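Side-chain contact in O-methyltransferase (PDB 3MCZ), which probably transfers a methyl group from S-adenosylmethionine to an oxygen of its substrate, and probably works as a dimer: residues Glu143-Phe146 / Ala147-Thr150. Sequence-based numbering, arbitrary orientation.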
ATOM      1  N   GLU A 143      -2.294  18.710  13.576  1.00 23.49           N
ATOM      2  CA  GLU A 143      -2.471  19.948  14.319  1.00 24.73           C
ATOM      3  C   GLU A 143      -3.219  21.013  13.486  1.00 24.89           C
ATOM      4  O   GLU A 143      -3.911  21.858  14.066  1.00 25.94           O
ATOM      5  CB  GLU A 143      -1.141  20.468  14.916  1.00 24.75           C
ATOM      6  CG  GLU A 143       0.017  20.698  13.929  1.00 25.86           C
ATOM      7  CD  GLU A 143       0.912  19.483  13.732  1.00 26.86           C
ATOM      8  OE1 GLU A 143       0.352  18.368  13.584  1.00 30.76           O
ATOM      9  OE2 GLU A 143       2.171  19.637  13.724  1.00 20.83           O
ATOM     10  N   SER A 144      -3.149  20.922  12.150  1.00 24.55           N
ATOM     11  CA  SER A 144      -3.832  21.873  11.234  1.00 24.10           C
ATOM     12  C   SER A 144      -5.174  21.363  10.744  1.00 23.16           C
ATOM     13  O   SER A 144      -5.970  22.137  10.163  1.00 22.90           O
ATOM     14  CB  SER A 144      -2.962  22.135   9.987  1.00 24.39           C
ATOM     15  OG  SER A 144      -1.564  22.153  10.292  1.00 27.17           O
ATOM     16  N   ARG A 145      -5.400  20.059  10.916  1.00 22.46           N
ATOM     17  CA  ARG A 145      -6.535  19.343  10.321  1.00 22.36           C
ATOM     18  C   ARG A 145      -7.687  19.115  11.294  1.00 22.67           C
ATOM     19  O   ARG A 145      -8.828  19.258  10.914  1.00 21.72           O
ATOM     20  CB  ARG A 145      -6.076  17.993   9.775  1.00 21.86           C
ATOM     21  CG  ARG A 145      -7.136  17.204   9.074  1.00 22.39           C
ATOM     22  CD  ARG A 145      -6.589  15.874   8.626  1.00 24.87           C
ATOM     23  NE  ARG A 145      -7.459  15.213   7.633  1.00 25.63           N
ATOM     24  CZ  ARG A 145      -7.071  14.161   6.908  1.00 28.17           C
ATOM     25  NH1 ARG A 145      -5.845  13.649   7.037  1.00 29.53           N
ATOM     26  NH2 ARG A 145      -7.911  13.609   6.059  1.00 30.50           N
ATOM     27  N   PHE A 146      -7.397  18.736  12.530  1.00 23.57           N
ATOM     28  CA  PHE A 146      -8.484  18.293  13.423  1.00 24.93           C
ATOM     29  C   PHE A 146      -9.516  19.356  13.875  1.00 26.27           C
ATOM     30  O   PHE A 146     -10.627  18.979  14.303  1.00 27.72           O
ATOM     31  CB  PHE A 146      -7.935  17.507  14.624  1.00 24.91           C
ATOM     32  CG  PHE A 146      -7.375  16.132  14.271  1.00 23.38           C
ATOM     33  CD1 PHE A 146      -7.517  15.579  12.999  1.00 22.90           C
ATOM     34  CD2 PHE A 146      -6.742  15.384  15.241  1.00 22.22           C
ATOM     35  CE1 PHE A 146      -6.990  14.325  12.696  1.00 24.70           C
ATOM     36  CE2 PHE A 146      -6.228  14.136  14.958  1.00 23.72           C
ATOM     37  CZ  PHE A 146      -6.345  13.596  13.677  1.00 24.72           C
ATOM     38  N   ALA A 147      -9.220  20.653  13.759  1.00 27.16           N
ATOM     39  CA  ALA A 147     -10.232  21.665  14.135  1.00 27.32           C
ATOM     40  C   ALA A 147     -11.406  21.718  13.154  1.00 27.37           C
ATOM     41  O   ALA A 147     -12.514  22.057  13.551  1.00 29.34           O
ATOM     42  CB  ALA A 147      -9.618  23.056  14.319  1.00 27.66           C
ATOM     43  N   HIS A 148     -11.185  21.376  11.889  1.00 26.30           N
ATOM     44  CA  HIS A 148     -12.242  21.477  10.879  1.00 24.94           C
ATOM     45  C   HIS A 148     -12.691  20.111  10.333  1.00 24.86           C
ATOM     46  O   HIS A 148     -13.817  19.980   9.797  1.00 22.78           O
ATOM     47  CB  HIS A 148     -11.763  22.357   9.715  1.00 24.86           C
ATOM     48  CG  HIS A 148     -10.527  21.848   9.026  1.00 23.36           C
ATOM     49  ND1 HIS A 148     -10.567  20.922   8.006  1.00 24.80           N
ATOM     50  CD2 HIS A 148      -9.217  22.130   9.229  1.00 24.05           C
ATOM     51  CE1 HIS A 148      -9.332  20.667   7.599  1.00 25.28           C
ATOM     52  NE2 HIS A 148      -8.494  21.386   8.325  1.00 23.43           N
ATOM     53  N   ASP A 149     -11.811  19.104  10.429  1.00 24.00           N
ATOM     54  CA  ASP A 149     -12.103  17.790   9.825  1.00 24.64           C
ATOM     55  C   ASP A 149     -12.558  16.865  10.963  1.00 24.94           C
ATOM     56  O   ASP A 149     -11.758  16.086  11.538  1.00 23.88           O
ATOM     57  CB  ASP A 149     -10.890  17.244   9.055  1.00 24.10           C
ATOM     58  CG  ASP A 149     -11.224  16.067   8.168  1.00 25.60           C
ATOM     59  OD1 ASP A 149     -12.284  15.420   8.338  1.00 27.40           O
ATOM     60  OD2 ASP A 149     -10.405  15.773   7.271  1.00 28.01           O
ATOM     61  N   THR A 150     -13.832  17.019  11.320  1.00 25.12           N
ATOM     62  CA  THR A 150     -14.450  16.221  12.392  1.00 25.74           C
ATOM     63  C   THR A 150     -14.385  14.734  12.077  1.00 25.64           C
ATOM     64  O   THR A 150     -14.137  13.924  12.970  1.00 25.67           O
ATOM     65  CB  THR A 150     -15.912  16.627  12.639  1.00 26.15           C
ATOM     66  OG1 THR A 150     -15.944  18.015  12.982  1.00 27.38           O
ATOM     67  CG2 THR A 150     -16.522  15.827  13.806  1.00 27.10           C
TER
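The turn that joins the short helix 142-145 to the long helix 150-172 is pinned by a salt bridge between Arg145 and Asp149, four residues apart. Arg145 NE lies 3.0 Å from Asp149 OD2, and the N-H...O angle of 165° marks a nearly straight bond. The oxygen sits at the edge of the guanidinium and in its plane, yet the nitrogen reaches it from above the carboxylate, the two planes being turned 48° apart. Both side chains run side by side in the same direction: Arg145 is extended from CG to NE, and Asp149 holds CG trans to its own N (chi1 -167°), which turns the carboxylate alongside the arginine chain. Arg145 CG packs 3.8 Å from Asp149 CB, so the pair also meets through its aliphatic parts. Beyond the bridge, Arg145 NH2 is hydrogen-bonded to Leu120 O, tying the turn to another part of the chain.

The backbone closes the turn as well. Asp149 N donates to Arg145 O over 3.0 Å, an i+4 to i bond like those of an alpha-helix, and His148 N adds a weak bond to the same oxygen at 3.3 Å. With CG between its backbone N and carbonyl carbon, the His148 imidazole folds back over the turn, bringing one face above Arg145 O, which stands 3.3 Å from the ring plane over its centre. At the ring edge, His148 NE2 makes a weak, bent bond to Ser144 O at 3.2 Å. Phe146 extends the junction toward helix 150-172, where its ring meets that of Phe156.

Asp149 has a second task, since its OD1 accepts a bond from Ala152 N. One carboxylate thus links the end of helix 142-145 to the first turn of helix 150-172, bridging to Arg145 through OD2 and forming through OD1 the side-chain N-cap characteristic of a helix start.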